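Retropepsin-like aspartic endopeptidase domain-containing protein (Legionella pneumophila subsp. pneumophila str. Philadelphia 1, PDB 2PMA) is of unknown function but belongs to a retropepsin-like aspartic endopeptidase family, which suggests that it may cleave peptide bonds. Local coordinates at residues 20-24 and 119-123; 25-31 and 122-128; 33-38 and 50-54; 65-71 and 89-95. One frame throughout, in Å; residues are numbered along the deposited sequence.

Contact 1 of 4, residues 20-24 and 119-123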
# COMPACT_ATOMS: atom_id res chain seq x y z
N LEU A 20 0.75 -8.86 3.67
CA LEU A 20 1.09 -7.98 4.80
C LEU A 20 -0.19 -7.65 5.57
O LEU A 20 -1.30 -7.68 4.99
CB LEU A 20 1.66 -6.66 4.30
CG LEU A 20 2.94 -6.71 3.46
CD1 LEU A 20 3.34 -5.31 3.05
CD2 LEU A 20 4.05 -7.37 4.28
N SER A 21 -0.05 -7.38 6.87
CA SER A 21 -1.18 -6.78 7.62
C SER A 21 -1.32 -5.32 7.20
O SER A 21 -0.32 -4.58 7.14
CB SER A 21 -0.91 -6.85 9.12
OG SER A 21 -1.15 -8.16 9.54
N ALA A 22 -2.53 -4.91 6.85
CA ALA A 22 -2.77 -3.56 6.38
C ALA A 22 -3.80 -2.94 7.32
O ALA A 22 -4.76 -3.61 7.71
CB ALA A 22 -3.32 -3.59 4.94
N LYS A 23 -3.59 -1.70 7.72
CA LYS A 23 -4.61 -0.99 8.47
C LYS A 23 -5.46 -0.19 7.51
O LYS A 23 -4.95 0.49 6.63
CB LYS A 23 -3.98 -0.07 9.53
CG LYS A 23 -5.02 0.63 10.41
CD LYS A 23 -4.42 1.15 11.69
CE LYS A 23 -3.57 2.38 11.40
NZ LYS A 23 -3.24 3.07 12.72
N LEU A 24 -6.78 -0.30 7.66
CA LEU A 24 -7.71 0.47 6.82
C LEU A 24 -8.12 1.69 7.65
O LEU A 24 -8.76 1.56 8.70
CB LEU A 24 -8.92 -0.39 6.44
CG LEU A 24 -8.71 -1.37 5.27
CD1 LEU A 24 -7.67 -2.43 5.61
CD2 LEU A 24 -10.06 -2.05 4.92
N TYR A 119 1.76 -1.68 11.52
CA TYR A 119 1.30 -2.22 10.23
C TYR A 119 2.10 -1.61 9.07
O TYR A 119 2.15 -0.38 8.93
CB TYR A 119 -0.19 -1.89 10.02
CG TYR A 119 -1.01 -2.36 11.19
CD1 TYR A 119 -1.47 -1.47 12.15
CD2 TYR A 119 -1.26 -3.71 11.37
CE1 TYR A 119 -2.23 -1.92 13.24
CE2 TYR A 119 -1.98 -4.18 12.46
CZ TYR A 119 -2.47 -3.27 13.38
OH TYR A 119 -3.18 -3.75 14.45
N PRO A 120 2.75 -2.46 8.28
CA PRO A 120 3.62 -1.99 7.20
C PRO A 120 2.88 -1.29 6.05
O PRO A 120 3.52 -0.56 5.29
CB PRO A 120 4.32 -3.30 6.71
CG PRO A 120 3.40 -4.35 7.08
CD PRO A 120 2.72 -3.94 8.36
N LEU A 121 1.57 -1.53 5.92
CA LEU A 121 0.79 -0.98 4.81
C LEU A 121 -0.42 -0.28 5.42
O LEU A 121 -1.08 -0.84 6.31
CB LEU A 121 0.31 -2.11 3.88
CG LEU A 121 -0.59 -1.73 2.68
CD1 LEU A 121 0.05 -0.66 1.78
CD2 LEU A 121 -1.00 -2.98 1.85
N LEU A 122 -0.70 0.94 4.99
CA LEU A 122 -1.90 1.64 5.46
C LEU A 122 -2.71 1.94 4.20
O LEU A 122 -2.17 2.50 3.23
CB LEU A 122 -1.47 2.91 6.17
CG LEU A 122 -2.50 3.80 6.86
CD1 LEU A 122 -1.77 4.65 7.89
CD2 LEU A 122 -3.25 4.68 5.84
N LEU A 123 -3.99 1.58 4.20
CA LEU A 123 -4.88 1.87 3.09
C LEU A 123 -5.81 2.98 3.55
O LEU A 123 -6.52 2.81 4.53
CB LEU A 123 -5.67 0.60 2.73
CG LEU A 123 -4.81 -0.59 2.31
CD1 LEU A 123 -5.76 -1.77 2.03
CD2 LEU A 123 -3.96 -0.22 1.03
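Two backbone hydrogen bonds join the parallel strands 20-24 and 121-123, and both use K23: its N donates to L121 O at 3.0 Å, and its O accepts from L123 N at 2.8 Å. One residue thus bonds to those before and after L122, the pattern of a parallel bridge. A CA-H...O contact from A22 CA to L121 O (3.2 Å) adds to the seam. At the start P120 has no amide hydrogen to give; its CD lies 3.3 Å from S21 O, which has no hydrogen-bond partner in the model.

Side chains alternate across the sheet. A22, L24, L121 and L123 share one face, where a small alanine leaves room for the leucines: A22 CB meets L121 CD2 at 3.9 Å, and L24 CD1 meets L123 CD1 at 4.1 Å. K23 and L122 take the other face. Y119 lies alongside, with S21 CB at its ring edge, 3.9 Å from Y119 CD2, and K23 CB 3.9 Å from Y119 CD1. S21 suits a partly exposed place, its hydroxyl bonding to K10.

Strand 18-24 also pairs with strand 8-13, whose L13 and A11 pack on L20 and L121. On its other side strand 121-123 bonds to strand 31-43, so it lies between two strands that follow each other in the chain, a psi motif, as in aspartic peptidases.

Contact 2 of 4, residues 25-31 and 122-128. With ACT (acetate ion), chain E; FMT (formic acid), chain H.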
# COMPACT_ATOMS: atom_id res chain seq x y z
N ASP A 25 -7.70 2.86 7.17
CA ASP A 25 -7.64 4.08 7.96
C ASP A 25 -8.48 5.15 7.27
O ASP A 25 -8.02 5.81 6.35
CB ASP A 25 -6.18 4.55 8.04
CG ASP A 25 -5.98 5.77 8.92
OD1 ASP A 25 -6.95 6.41 9.35
OD2 ASP A 25 -4.82 6.09 9.24
N THR A 26 -9.71 5.34 7.74
CA THR A 26 -10.61 6.30 7.09
C THR A 26 -10.22 7.77 7.41
O THR A 26 -10.73 8.69 6.77
CB THR A 26 -12.08 6.05 7.46
OG1 THR A 26 -12.20 6.15 8.88
CG2 THR A 26 -12.51 4.62 7.03
N GLY A 27 -9.30 7.98 8.35
CA GLY A 27 -8.84 9.32 8.70
C GLY A 27 -7.81 9.91 7.73
O GLY A 27 -7.53 11.10 7.76
N ALA A 28 -7.27 9.07 6.87
CA ALA A 28 -6.23 9.47 5.88
C ALA A 28 -6.73 9.28 4.44
O ALA A 28 -7.36 8.28 4.13
CB ALA A 28 -5.01 8.61 6.09
N LYS A 29 -6.42 10.22 3.55
CA LYS A 29 -6.77 10.05 2.14
C LYS A 29 -5.85 9.04 1.45
O LYS A 29 -6.33 8.20 0.69
CB LYS A 29 -6.69 11.40 1.41
CG LYS A 29 -7.30 11.36 0.03
CD LYS A 29 -7.14 12.70 -0.68
CE LYS A 29 -7.24 12.50 -2.19
NZ LYS A 29 -8.67 12.20 -2.55
N SER A 30 -4.54 9.14 1.71
CA SER A 30 -3.53 8.38 0.97
C SER A 30 -3.23 7.03 1.58
O SER A 30 -3.41 6.84 2.79
CB SER A 30 -2.19 9.16 0.98
OG SER A 30 -2.39 10.41 0.40
N ALA A 31 -2.72 6.12 0.76
CA ALA A 31 -2.19 4.82 1.27
C ALA A 31 -0.67 4.98 1.41
O ALA A 31 -0.08 5.83 0.72
CB ALA A 31 -2.53 3.69 0.30
N LEU A 122 -0.70 0.94 4.99
CA LEU A 122 -1.90 1.64 5.46
C LEU A 122 -2.71 1.94 4.20
O LEU A 122 -2.17 2.50 3.23
CB LEU A 122 -1.47 2.91 6.17
CG LEU A 122 -2.50 3.80 6.86
CD1 LEU A 122 -1.77 4.65 7.89
CD2 LEU A 122 -3.25 4.68 5.84
N LEU A 123 -3.99 1.58 4.20
CA LEU A 123 -4.88 1.87 3.09
C LEU A 123 -5.81 2.98 3.55
O LEU A 123 -6.52 2.81 4.53
CB LEU A 123 -5.67 0.60 2.73
CG LEU A 123 -4.81 -0.59 2.31
CD1 LEU A 123 -5.76 -1.77 2.03
CD2 LEU A 123 -3.96 -0.22 1.03
N GLY A 124 -5.78 4.11 2.86
CA GLY A 124 -6.58 5.26 3.26
C GLY A 124 -7.88 5.28 2.47
O GLY A 124 -8.26 4.27 1.86
N ARG A 125 -8.54 6.43 2.45
CA ARG A 125 -9.87 6.55 1.86
C ARG A 125 -9.85 6.25 0.37
O ARG A 125 -10.73 5.55 -0.11
CB ARG A 125 -10.48 7.93 2.10
CG ARG A 125 -10.71 8.22 3.58
CD ARG A 125 -11.63 9.44 3.74
NE ARG A 125 -11.00 10.70 3.28
CZ ARG A 125 -10.13 11.42 3.98
NH1 ARG A 125 -9.72 11.04 5.19
NH2 ARG A 125 -9.66 12.56 3.48
N ASP A 126 -8.85 6.75 -0.36
CA ASP A 126 -8.81 6.50 -1.80
C ASP A 126 -8.79 4.99 -2.08
O ASP A 126 -9.49 4.55 -2.98
CB ASP A 126 -7.60 7.19 -2.46
CG ASP A 126 -7.76 8.71 -2.54
OD1 ASP A 126 -8.88 9.23 -2.31
OD2 ASP A 126 -6.77 9.39 -2.86
N ALA A 127 -7.95 4.24 -1.36
CA ALA A 127 -7.83 2.79 -1.56
C ALA A 127 -9.12 2.09 -1.15
O ALA A 127 -9.59 1.21 -1.83
CB ALA A 127 -6.64 2.22 -0.75
N ILE A 128 -9.67 2.47 -0.00
CA ILE A 128 -10.90 1.80 0.49
C ILE A 128 -12.02 2.01 -0.55
O ILE A 128 -12.80 1.08 -0.86
CB ILE A 128 -11.31 2.34 1.87
CG1 ILE A 128 -10.22 1.98 2.90
CG2 ILE A 128 -12.64 1.69 2.33
CD1 ILE A 128 -10.24 2.83 4.18
C ACT E . -6.98 13.75 4.74
O ACT E . -7.18 14.35 3.66
OXT ACT E . -7.97 13.66 5.52
CH3 ACT E . -5.63 13.16 5.06
C FMT H . -11.11 12.05 0.17
O1 FMT H . -11.08 13.23 0.56
O2 FMT H . -11.80 11.15 0.67
O HOH W 1 -5.74 5.42 0.09
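The D25-T26-G27 signature of aspartic peptidases lies in a type I turn from D25 to A28 and packs here on the Gly-Arg-Asp start of a helix, as in retropepsins; D25 probably corresponds to their catalytic aspartate. L122 sets CD1 3.6 Å from D25 OD2, and L123 O accepts from D25 N (2.9 Å); within the turn, D25 OD1 accepts from G27 N (3.0 Å), an Asx turn. G124, the helix N-cap, must be small: a CB would clash with the carbonyl oxygens of A28, K29 and S30. R125 holds the turn twice, through N to A28 O (2.8 Å) and NH1 to T26 O (3.0 Å), while its guanidinium also binds acetate and formic acid, probably from the crystallisation liquor. D126 N donates to K29 O (3.1 Å), and D126 OD1 forms a salt bridge with K29 NZ (3.0 Å) at the surface. A127 N donates to a water that in turn donates to K29 O, both at 2.9 Å. I128, apolar, closes the segment with CD1 4.1 Å from T26 CG2.

Contact 3 of 4, residues 33-38 and 50-54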
# COMPACT_ATOMS: atom_id res chain seq x y z
N LEU A 33 3.22 2.81 2.42
CA LEU A 33 3.91 1.54 2.57
C LEU A 33 5.36 1.83 2.94
O LEU A 33 6.04 2.63 2.25
CB LEU A 33 3.91 0.83 1.20
CG LEU A 33 4.73 -0.48 1.06
CD1 LEU A 33 4.19 -1.65 1.97
CD2 LEU A 33 4.72 -0.96 -0.41
N HIS A 34 5.86 1.21 4.01
CA HIS A 34 7.28 1.43 4.33
C HIS A 34 8.17 0.73 3.31
O HIS A 34 8.03 -0.48 3.04
CB HIS A 34 7.62 1.01 5.75
CG HIS A 34 9.08 1.18 6.08
ND1 HIS A 34 9.85 0.16 6.59
CD2 HIS A 34 9.91 2.23 5.89
CE1 HIS A 34 11.09 0.60 6.76
NE2 HIS A 34 11.16 1.84 6.32
N ALA A 35 9.09 1.48 2.72
CA ALA A 35 9.93 0.93 1.70
C ALA A 35 11.28 1.61 1.87
O ALA A 35 11.37 2.76 2.32
CB ALA A 35 9.37 1.20 0.29
N VAL A 36 12.31 0.88 1.55
CA VAL A 36 13.72 1.40 1.61
C VAL A 36 14.47 1.22 0.28
O VAL A 36 13.99 0.51 -0.61
CB VAL A 36 14.49 0.72 2.77
CG1 VAL A 36 13.75 0.96 4.11
CG2 VAL A 36 14.59 -0.79 2.54
N ASN A 37 15.65 1.86 0.14
CA ASN A 37 16.50 1.64 -1.03
C ASN A 37 15.81 2.03 -2.34
O ASN A 37 15.80 1.26 -3.32
CB ASN A 37 16.98 0.16 -1.09
CG ASN A 37 17.75 -0.27 0.17
OD1 ASN A 37 17.72 -1.45 0.56
ND2 ASN A 37 18.42 0.66 0.79
N ILE A 38 15.20 3.20 -2.35
CA ILE A 38 14.36 3.60 -3.46
C ILE A 38 15.23 4.22 -4.56
O ILE A 38 16.02 5.11 -4.27
CB ILE A 38 13.28 4.57 -2.95
CG1 ILE A 38 12.47 3.87 -1.84
CG2 ILE A 38 12.39 5.07 -4.12
CD1 ILE A 38 11.67 4.86 -0.90
N ARG A 50 12.23 1.67 -8.24
CA ARG A 50 12.51 0.35 -7.67
C ARG A 50 12.66 0.57 -6.18
O ARG A 50 13.28 1.56 -5.75
CB ARG A 50 13.82 -0.19 -8.24
CG ARG A 50 14.20 -1.58 -7.78
CD ARG A 50 15.60 -1.96 -8.37
NE ARG A 50 15.51 -2.13 -9.83
CZ ARG A 50 16.46 -1.80 -10.71
NH1 ARG A 50 17.61 -1.25 -10.30
NH2 ARG A 50 16.26 -2.02 -12.01
N PHE A 51 12.08 -0.32 -5.39
CA PHE A 51 12.15 -0.17 -3.96
C PHE A 51 12.05 -1.52 -3.27
O PHE A 51 11.55 -2.51 -3.86
CB PHE A 51 11.01 0.78 -3.47
CG PHE A 51 9.60 0.30 -3.80
CD1 PHE A 51 8.99 0.62 -5.03
CD2 PHE A 51 8.87 -0.44 -2.86
CE1 PHE A 51 7.69 0.21 -5.33
CE2 PHE A 51 7.59 -0.88 -3.13
CZ PHE A 51 6.96 -0.55 -4.37
N THR A 52 12.51 -1.54 -2.03
CA THR A 52 12.46 -2.76 -1.21
C THR A 52 11.41 -2.59 -0.13
O THR A 52 11.37 -1.55 0.60
CB THR A 52 13.89 -3.03 -0.68
OG1 THR A 52 14.71 -3.32 -1.82
CG2 THR A 52 13.95 -4.21 0.31
N VAL A 53 10.59 -3.63 0.06
CA VAL A 53 9.86 -3.75 1.32
C VAL A 53 10.55 -4.73 2.29
O VAL A 53 10.63 -5.93 2.00
CB VAL A 53 8.41 -4.24 1.04
CG1 VAL A 53 7.60 -4.42 2.38
CG2 VAL A 53 7.72 -3.28 0.05
N PRO A 54 11.02 -4.24 3.45
CA PRO A 54 11.69 -5.13 4.42
C PRO A 54 10.66 -5.81 5.32
O PRO A 54 9.65 -5.20 5.68
CB PRO A 54 12.59 -4.18 5.23
CG PRO A 54 11.92 -2.79 5.10
CD PRO A 54 11.04 -2.81 3.84
O HOH W 2 17.30 -3.39 -1.01
O HOH W 3 15.32 -1.39 -4.00
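T52, F51 and P54 lose the most surface in this contact, and each meets the segment 33-38 in a different way. T52 supplies the backbone link. It faces V36 as an antiparallel hydrogen-bonded pair, V36 N donating to T52 O at 2.8 Å and T52 N to V36 O at 2.9 Å. Its side chain serves both chemistries: CB lies 4.0 Å from V36 CG2, while OG1 takes part in two water bridges, one water lying 2.7 Å from T52 OG1 and 2.5 Å from N37 OD1, the other 3.0 Å from T52 OG1 and 2.8 Å from N37 O. A beta-branched polar residue fits this partly exposed position.

F51 turns inward. Its ring meets A35 CB (3.6 Å from F51 CD2) and L33 CD2 (4.0 Å from F51 CE2), and F51 CB touches I38 CG1 at 3.8 Å; L111 and V94 of neighbouring strands also pack on it. The small A35 lets so large a ring approach.

P54 packs its ring carbon CG 3.9 Å from H34 CE1 and 4.2 Å from V36 CG2, an apolar lid beside the partly exposed valine.

N37 has positive phi and psi (60/48), a conformation asparagine tolerates well, and there the chain turns a corner. Within these segments V36-T52 is the one bridge; beyond the corner R50 bonds to T39. The arrangement is that of a bent beta hairpin, strands 31-43 and 46-55.

Contact 4 of 4, residues 65-71 and 89-95. With FMT (formic acid), chain F.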
# COMPACT_ATOMS: atom_id res chain seq x y z
N GLU A 65 5.21 2.34 -11.19
CA GLU A 65 5.15 3.58 -11.94
C GLU A 65 5.23 4.74 -10.96
O GLU A 65 4.51 4.75 -9.97
CB GLU A 65 3.83 3.65 -12.71
CG GLU A 65 3.78 2.67 -13.85
CD GLU A 65 2.37 2.60 -14.42
OE1 GLU A 65 1.71 1.57 -14.19
OE2 GLU A 65 1.95 3.61 -15.01
N TYR A 66 6.05 5.75 -11.26
CA TYR A 66 6.30 6.88 -10.36
C TYR A 66 5.33 7.96 -10.80
O TYR A 66 5.48 8.55 -11.91
CB TYR A 66 7.75 7.34 -10.53
CG TYR A 66 8.29 8.39 -9.55
CD1 TYR A 66 9.61 8.87 -9.69
CD2 TYR A 66 7.53 8.89 -8.49
CE1 TYR A 66 10.15 9.83 -8.78
CE2 TYR A 66 8.04 9.88 -7.59
CZ TYR A 66 9.35 10.32 -7.75
OH TYR A 66 9.87 11.26 -6.87
N VAL A 67 4.32 8.22 -9.97
CA VAL A 67 3.22 9.07 -10.42
C VAL A 67 3.13 10.43 -9.76
O VAL A 67 2.28 11.26 -10.14
CB VAL A 67 1.85 8.33 -10.43
CG1 VAL A 67 1.90 7.12 -11.38
CG2 VAL A 67 1.44 7.88 -9.01
N GLY A 68 3.99 10.70 -8.78
CA GLY A 68 3.97 12.05 -8.18
C GLY A 68 4.68 12.05 -6.84
O GLY A 68 5.26 11.07 -6.45
N LYS A 69 4.64 13.20 -6.16
CA LYS A 69 5.17 13.31 -4.81
C LYS A 69 4.09 13.97 -4.00
O LYS A 69 3.28 14.76 -4.53
CB LYS A 69 6.39 14.20 -4.80
CG LYS A 69 7.67 13.57 -5.19
CD LYS A 69 8.75 14.63 -5.16
CE LYS A 69 10.09 14.11 -5.60
NZ LYS A 69 11.08 15.25 -5.67
N VAL A 70 4.04 13.66 -2.72
CA VAL A 70 3.07 14.32 -1.86
C VAL A 70 3.74 14.74 -0.58
O VAL A 70 4.68 14.09 -0.13
CB VAL A 70 1.86 13.43 -1.50
CG1 VAL A 70 0.97 13.22 -2.72
CG2 VAL A 70 2.30 12.11 -0.91
N LYS A 71 3.26 15.83 -0.01
CA LYS A 71 3.70 16.23 1.31
C LYS A 71 3.01 15.40 2.38
O LYS A 71 1.79 15.21 2.35
CB LYS A 71 3.44 17.72 1.52
CG LYS A 71 4.22 18.61 0.57
CD LYS A 71 3.56 19.99 0.39
CE LYS A 71 3.65 20.85 1.66
NZ LYS A 71 2.94 22.18 1.50
N ILE A 89 7.46 16.73 4.82
CA ILE A 89 8.41 15.91 4.08
C ILE A 89 7.67 15.48 2.80
O ILE A 89 6.52 15.06 2.89
CB ILE A 89 8.75 14.69 5.02
CG1 ILE A 89 9.75 15.12 6.11
CG2 ILE A 89 9.28 13.49 4.30
CD1 ILE A 89 11.13 15.59 5.56
N LYS A 90 8.30 15.60 1.63
CA LYS A 90 7.68 15.06 0.39
C LYS A 90 8.14 13.64 0.20
O LYS A 90 9.33 13.39 0.32
CB LYS A 90 8.10 15.89 -0.83
CG LYS A 90 7.40 17.26 -0.86
CD LYS A 90 7.78 18.04 -2.13
CE LYS A 90 6.48 18.63 -2.71
NZ LYS A 90 6.64 19.46 -3.97
N ARG A 91 7.19 12.74 -0.10
CA ARG A 91 7.51 11.35 -0.41
C ARG A 91 6.94 10.99 -1.78
O ARG A 91 5.97 11.65 -2.27
CB ARG A 91 6.94 10.42 0.65
CG ARG A 91 7.59 10.62 2.09
CD ARG A 91 9.13 10.46 2.13
NE ARG A 91 9.53 9.20 1.50
CZ ARG A 91 10.62 9.05 0.76
NH1 ARG A 91 10.86 7.88 0.19
NH2 ARG A 91 11.46 10.08 0.58
N PRO A 92 7.56 9.98 -2.43
CA PRO A 92 7.13 9.64 -3.76
C PRO A 92 5.88 8.75 -3.70
O PRO A 92 5.68 7.96 -2.74
CB PRO A 92 8.36 8.90 -4.34
CG PRO A 92 8.98 8.18 -3.12
CD PRO A 92 8.68 9.14 -1.95
N VAL A 93 5.08 8.85 -4.76
CA VAL A 93 3.89 8.04 -4.89
C VAL A 93 4.06 7.11 -6.08
O VAL A 93 4.41 7.56 -7.18
CB VAL A 93 2.69 8.92 -5.22
CG1 VAL A 93 1.42 8.05 -5.32
CG2 VAL A 93 2.53 10.07 -4.20
N VAL A 94 3.78 5.83 -5.87
CA VAL A 94 3.90 4.82 -6.95
C VAL A 94 2.59 4.06 -7.07
O VAL A 94 1.78 4.06 -6.14
CB VAL A 94 5.04 3.77 -6.70
CG1 VAL A 94 6.38 4.51 -6.69
CG2 VAL A 94 4.81 2.97 -5.38
N LEU A 95 2.41 3.35 -8.19
CA LEU A 95 1.24 2.51 -8.36
C LEU A 95 1.64 1.09 -7.92
O LEU A 95 2.73 0.59 -8.31
CB LEU A 95 0.85 2.46 -9.84
CG LEU A 95 0.34 3.79 -10.40
CD1 LEU A 95 -0.14 3.56 -11.84
CD2 LEU A 95 -0.77 4.34 -9.52
C FMT F . 2.63 -0.92 -11.75
O1 FMT F . 1.59 -1.00 -12.50
O2 FMT F . 3.24 0.14 -11.46
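A classic beta bulge interrupts this antiparallel pair: V67 and G68 both face V93, with V67 N donating to V93 O (2.9 Å) and V93 N to G68 O (2.8 Å). G68 has phi 162° and psi -175°, where a CB would be jammed against V67 O, so glycine suits the place. Beyond the bulge V70 and R91 form a regular hydrogen-bonded pair, V70 N to R91 O at 2.8 Å and R91 N to V70 O at 2.9 Å; before it L95 N donates to E65 O (3.1 Å). P92 stands opposite K69 in a non-hydrogen-bonded pair, where strand 65-71 needs no amide hydrogen from it, and its CB lies 3.4 Å from Y66 CE2. V93 packs between V67 and V70: V93 CG1 meets V67 CG2 at 3.7 Å, and V93 CG2 meets V70 CG1 at 3.8 Å. K71 and K90 touch through their CG atoms (3.7 Å) at the exposed end. Residues 73-87, in the connection, are not modelled. Strands 58-71 and 90-100 form a bulged pair in the curled mixed sheet, flanked by strands 46-55 and 103-112.

All four contacts reach the same curled mixed sheet. Contact 1 is the most interior, with no exposed residue, and shares L122 and L123 with contact 2; L24 CB touches I128 CD1 at 4.1 Å between them. Contact 1 is parallel strand pairing with leucine packing, whereas contact 2 joins a turn to a helix start through backbone bonds, a surface salt bridge and a water. Contact 3 meets contact 1 where L33 packs on L20, and contact 4 where F51 CE1 lies 4.0 Å from V94 CG2. Contacts 3 and 4 are antiparallel and irregular, one bent at a corner, the other bulged; contact 4 has the most exposed residues, including several lysines.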